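Long-range contacts in TqaA (Penicillium aethiopicum, PDB 5DIJ), which probably works as a nonribosomal peptide synthetase, this chain being its terminal condensation-like (CT) domain, linked to peptide macrocyclization in fungi: residues R83-C88 / V119-V124; Q264-F269 / A449-L454. All coordinates share one frame; numbering follows the deposited sequence.

Contact 1 (R83-C88 / V119-V124)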
# COMPACT_ATOMS: atom_id res chain seq x y z
N ARG A 83 28.26 11.91 0.22
CA ARG A 83 27.82 10.74 1.00
C ARG A 83 26.32 10.53 0.84
O ARG A 83 25.82 9.38 0.89
CB ARG A 83 28.17 10.88 2.48
CG ARG A 83 28.20 9.54 3.22
CD ARG A 83 28.55 9.68 4.70
NE ARG A 83 28.25 11.02 5.23
CZ ARG A 83 29.18 11.90 5.60
NH1 ARG A 83 30.47 11.58 5.52
NH2 ARG A 83 28.82 13.09 6.07
N LEU A 84 25.61 11.64 0.66
CA LEU A 84 24.22 11.64 0.25
C LEU A 84 24.08 10.78 -1.00
O LEU A 84 23.22 9.89 -1.07
CB LEU A 84 23.77 13.06 -0.00
CG LEU A 84 22.36 13.45 0.43
CD1 LEU A 84 22.05 12.89 1.82
CD2 LEU A 84 22.25 14.98 0.40
N ARG A 85 24.96 11.02 -1.96
CA ARG A 85 25.07 10.20 -3.17
C ARG A 85 25.41 8.74 -2.85
O ARG A 85 24.88 7.84 -3.48
CB ARG A 85 26.13 10.76 -4.12
CG ARG A 85 25.63 11.65 -5.23
CD ARG A 85 26.78 12.47 -5.86
NE ARG A 85 26.50 13.91 -5.77
CZ ARG A 85 27.32 14.82 -5.26
NH1 ARG A 85 28.52 14.48 -4.80
NH2 ARG A 85 26.94 16.10 -5.22
N GLU A 86 26.32 8.52 -1.90
CA GLU A 86 26.72 7.15 -1.51
C GLU A 86 25.55 6.36 -0.95
O GLU A 86 25.26 5.23 -1.38
CB GLU A 86 27.83 7.20 -0.45
CG GLU A 86 29.07 8.00 -0.83
CD GLU A 86 30.14 7.97 0.26
OE1 GLU A 86 29.98 7.19 1.24
OE2 GLU A 86 31.12 8.73 0.15
N THR A 87 24.90 6.98 0.04
CA THR A 87 23.74 6.41 0.70
C THR A 87 22.73 5.85 -0.31
O THR A 87 22.21 4.74 -0.13
CB THR A 87 23.06 7.45 1.61
OG1 THR A 87 24.04 8.13 2.42
CG2 THR A 87 22.03 6.78 2.50
N CYS A 88 22.47 6.59 -1.38
CA CYS A 88 21.51 6.15 -2.40
C CYS A 88 21.96 4.84 -3.05
O CYS A 88 21.15 3.93 -3.27
CB CYS A 88 21.30 7.24 -3.46
SG CYS A 88 20.57 8.78 -2.77
N VAL A 119 23.72 3.05 -8.80
CA VAL A 119 22.63 4.00 -8.86
C VAL A 119 23.15 5.38 -9.22
O VAL A 119 24.05 5.91 -8.56
CB VAL A 119 21.85 4.07 -7.51
CG1 VAL A 119 20.54 4.81 -7.69
CG2 VAL A 119 21.59 2.68 -6.98
N LYS A 120 22.57 5.95 -10.27
CA LYS A 120 22.96 7.29 -10.68
C LYS A 120 21.90 8.29 -10.26
O LYS A 120 20.71 8.10 -10.47
CB LYS A 120 23.20 7.32 -12.19
CG LYS A 120 24.26 6.31 -12.63
CD LYS A 120 25.61 6.58 -11.93
CE LYS A 120 26.70 5.60 -12.37
NZ LYS A 120 28.00 5.87 -11.67
N VAL A 121 22.36 9.36 -9.62
CA VAL A 121 21.47 10.37 -9.10
C VAL A 121 21.29 11.56 -10.06
O VAL A 121 22.27 12.17 -10.50
CB VAL A 121 22.01 10.88 -7.77
CG1 VAL A 121 21.16 12.04 -7.24
CG2 VAL A 121 22.08 9.75 -6.78
N ARG A 122 20.04 11.88 -10.39
CA ARG A 122 19.73 13.09 -11.13
C ARG A 122 19.97 14.31 -10.24
O ARG A 122 19.45 14.36 -9.13
CB ARG A 122 18.28 13.04 -11.63
CG ARG A 122 17.76 14.32 -12.27
CD ARG A 122 16.43 14.09 -12.97
NE ARG A 122 15.30 14.22 -12.05
CZ ARG A 122 14.02 14.12 -12.41
NH1 ARG A 122 13.70 13.87 -13.67
NH2 ARG A 122 13.07 14.26 -11.50
N GLU A 123 20.76 15.28 -10.72
CA GLU A 123 21.15 16.44 -9.89
C GLU A 123 20.88 17.76 -10.57
O GLU A 123 20.91 17.84 -11.79
CB GLU A 123 22.64 16.38 -9.51
CG GLU A 123 23.02 15.17 -8.68
CD GLU A 123 24.42 15.25 -8.10
OE1 GLU A 123 24.79 16.34 -7.57
OE2 GLU A 123 25.14 14.22 -8.17
N VAL A 124 20.66 18.80 -9.78
CA VAL A 124 20.26 20.10 -10.30
C VAL A 124 20.83 21.24 -9.46
O VAL A 124 20.54 21.36 -8.27
CB VAL A 124 18.71 20.26 -10.36
CG1 VAL A 124 18.30 21.70 -10.65
CG2 VAL A 124 18.11 19.33 -11.39

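Contact 2 (Q264-F269 / A449-L454)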
# COMPACT_ATOMS: atom_id res chain seq x y z
N GLN A 264 -12.35 11.25 -14.16
CA GLN A 264 -11.16 11.59 -13.39
C GLN A 264 -11.24 11.12 -11.93
O GLN A 264 -12.31 10.73 -11.45
CB GLN A 264 -10.90 13.10 -13.45
CG GLN A 264 -11.82 13.95 -12.58
CD GLN A 264 -11.64 15.47 -12.82
OE1 GLN A 264 -10.52 15.97 -12.96
NE2 GLN A 264 -12.76 16.19 -12.91
N THR A 265 -10.11 11.19 -11.24
CA THR A 265 -9.94 10.74 -9.87
C THR A 265 -10.34 11.78 -8.83
O THR A 265 -9.72 12.82 -8.74
CB THR A 265 -8.48 10.34 -9.58
OG1 THR A 265 -8.15 9.14 -10.29
CG2 THR A 265 -8.25 10.14 -8.07
N LEU A 266 -11.36 11.47 -8.03
CA LEU A 266 -11.78 12.38 -6.98
C LEU A 266 -11.29 11.94 -5.62
O LEU A 266 -11.40 10.77 -5.24
CB LEU A 266 -13.29 12.48 -6.95
CG LEU A 266 -13.97 13.05 -8.19
CD1 LEU A 266 -15.48 13.05 -7.95
CD2 LEU A 266 -13.46 14.45 -8.43
N TRP A 267 -10.74 12.90 -4.89
CA TRP A 267 -10.45 12.75 -3.47
C TRP A 267 -11.42 13.64 -2.72
O TRP A 267 -11.51 14.85 -2.98
CB TRP A 267 -9.00 13.13 -3.14
CG TRP A 267 -7.99 12.11 -3.52
CD1 TRP A 267 -7.36 11.98 -4.73
CD2 TRP A 267 -7.47 11.07 -2.68
NE1 TRP A 267 -6.49 10.92 -4.70
CE2 TRP A 267 -6.53 10.34 -3.45
CE3 TRP A 267 -7.72 10.68 -1.34
CZ2 TRP A 267 -5.83 9.24 -2.93
CZ3 TRP A 267 -7.02 9.59 -0.82
CH2 TRP A 267 -6.09 8.88 -1.63
N THR A 268 -12.16 13.04 -1.80
CA THR A 268 -13.18 13.72 -1.01
C THR A 268 -12.80 13.52 0.45
O THR A 268 -12.48 12.41 0.86
CB THR A 268 -14.57 13.13 -1.29
OG1 THR A 268 -14.70 12.84 -2.70
CG2 THR A 268 -15.66 14.08 -0.85
N PHE A 269 -12.80 14.59 1.23
CA PHE A 269 -12.31 14.53 2.61
C PHE A 269 -13.36 14.88 3.64
O PHE A 269 -14.24 15.70 3.41
CB PHE A 269 -11.13 15.47 2.81
CG PHE A 269 -9.93 15.12 1.98
CD1 PHE A 269 -8.98 14.24 2.47
CD2 PHE A 269 -9.74 15.70 0.73
CE1 PHE A 269 -7.86 13.92 1.71
CE2 PHE A 269 -8.62 15.39 -0.04
CZ PHE A 269 -7.68 14.50 0.46
N ALA A 449 -12.30 7.66 -5.54
CA ALA A 449 -12.81 6.93 -6.69
C ALA A 449 -12.91 7.85 -7.90
O ALA A 449 -13.06 9.07 -7.77
CB ALA A 449 -14.18 6.31 -6.38
N ASN A 450 -12.81 7.25 -9.07
CA ASN A 450 -13.08 7.94 -10.30
C ASN A 450 -14.51 8.45 -10.29
O ASN A 450 -15.41 7.76 -9.82
CB ASN A 450 -12.86 7.02 -11.49
CG ASN A 450 -13.08 7.72 -12.80
OD1 ASN A 450 -14.21 8.03 -13.16
ND2 ASN A 450 -12.00 7.99 -13.53
N SER A 451 -14.72 9.64 -10.85
CA SER A 451 -16.05 10.24 -10.87
C SER A 451 -17.09 9.48 -11.73
O SER A 451 -18.29 9.64 -11.52
CB SER A 451 -15.96 11.69 -11.35
OG SER A 451 -14.96 11.84 -12.35
N ARG A 452 -16.64 8.65 -12.68
CA ARG A 452 -17.56 7.78 -13.44
C ARG A 452 -18.16 6.69 -12.56
O ARG A 452 -19.03 5.93 -12.99
CB ARG A 452 -16.85 7.10 -14.61
CG ARG A 452 -16.24 8.02 -15.63
CD ARG A 452 -16.16 7.31 -16.97
NE ARG A 452 -15.61 5.97 -16.83
CZ ARG A 452 -14.43 5.61 -17.31
NH1 ARG A 452 -13.68 6.50 -17.96
NH2 ARG A 452 -13.98 4.36 -17.14
N VAL A 453 -17.64 6.56 -11.36
CA VAL A 453 -18.06 5.50 -10.48
C VAL A 453 -18.81 6.12 -9.32
O VAL A 453 -19.85 5.64 -8.90
CB VAL A 453 -16.85 4.69 -10.01
CG1 VAL A 453 -17.26 3.64 -8.96
CG2 VAL A 453 -16.19 4.04 -11.20
N LEU A 454 -18.28 7.23 -8.83
CA LEU A 454 -18.76 7.81 -7.60
C LEU A 454 -18.60 9.30 -7.72
O LEU A 454 -17.49 9.81 -7.57
CB LEU A 454 -17.98 7.26 -6.41
CG LEU A 454 -18.51 7.67 -5.04
CD1 LEU A 454 -19.86 7.01 -4.79
CD2 LEU A 454 -17.52 7.31 -3.94

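Contact 1 (R83-C88 / V119-V124)
Arg85 and Glu123 meet in a two-pronged salt bridge. Their side chains cross at about a right angle, yet the guanidinium and carboxylate planes lie only 10° apart. Arg85 NE sits 2.8 Å from Glu123 OE2, but this bond is poorly aimed and weak. Arg85 NH2 reaches Glu123 OE1 at 3.2 Å on its syn side, with an N-H...O angle of 140°. Arg85 NH2 lies out of the carboxylate plane, and Glu123 OE1 is tilted from the guanidinium plane. A bend in the arginine chain at chi3 (-122°) brings its end across to the strand, where Glu123 comes out extended to meet it. Arg85 NH1 has a second, long and weak ion pair with Asp82.

Next to the charged pair the contact is apolar. Val121 is directed toward the helix, and its CG2 lies 4.2 Å from Cys88 CB and 4.3 Å from Arg85 CG. Val119 CG2 rests 3.9 Å from Cys88 O. Cys88 and Val119 both also touch Phe159, and Val121 touches Leu161. Helix 81-94 thus packs on strand 158-163 and on the chain leading into edge strand 122-125, a helix-on-sheet layer of the chloramphenicol acetyltransferase-like fold of condensation domains.

Contact 2 (Q264-F269 / A449-L454)
Strand 265-272 runs antiparallel to the end of strand 443-450, with Leu266 and Ala449 as a hydrogen-bonded pair and Thr265 and Asn450 as a non-hydrogen-bonded one. Leu266 N gives to Ala449 O at 3.0 Å, and Ala449 N returns a bond to Leu266 O at 3.3 Å.

Beyond this pair Gln264 O takes over as acceptor. Ser451 N comes to it at 2.7 Å, nearly along the C=O axis, and Ser451 OG joins at 3.0 Å from a position tilted off the carbonyl plane. One residue thus grips the same oxygen with backbone and hydroxyl. Leu266 CD1 lies 3.7 Å from Ser451 CB and also reaches the carbonyl of Leu454. The Leu266 side chain also touches Gln456 on helix 456-475.

Strand 265-272 is an edge strand of a six-stranded mixed sheet in the condensation domain. Here its neighbour ends and the chain turns towards helix 456-475. The turn is an Asx turn: Asn450 OD1 accepts from Arg452 N at 2.6 Å, in the plane of the Asn450 side-chain carbonyl. Asn450 O also takes bonds from Val453 N and Leu454 N. With CG anti to the backbone N (chi1 -178°), the amide of Asn450 packs against the Gln264 backbone. Its ND2 comes within 3.3 Å of Gln264 N, but both are donors and no bond forms. An alanine here removes the amide, which would probably leave Arg452 N without its acceptor and the turn less firmly set.

Thr265 shares the Asn450 face of the sheet, and its OG1 bonds to Asp427. On the other face Ala449 packs on Val432 of strand 432-438.

In the fold
Contact 1 closes before contact 2 opens along the chain. Their centres lie 37 Å apart and their nearest atoms about 21 Å, so they do not touch. Each involves an edge strand of a different mixed sheet, 122-125 in one and 265-272 in the other. Both lie away from the phosphopantetheine-binding residues Gly183, Thr282, Asn311, Tyr357 and Asn392; no phosphopantetheine is bound to this chain in the model. The sheets still lead towards that site. Strand 169-177, in the sheet of contact 1, precedes Gly183, which ends an HxxxDG sequence characteristic of condensation domains. In the sheet of contact 2, strands 303-310 and 386-390 run up to Asn311 and Asn392.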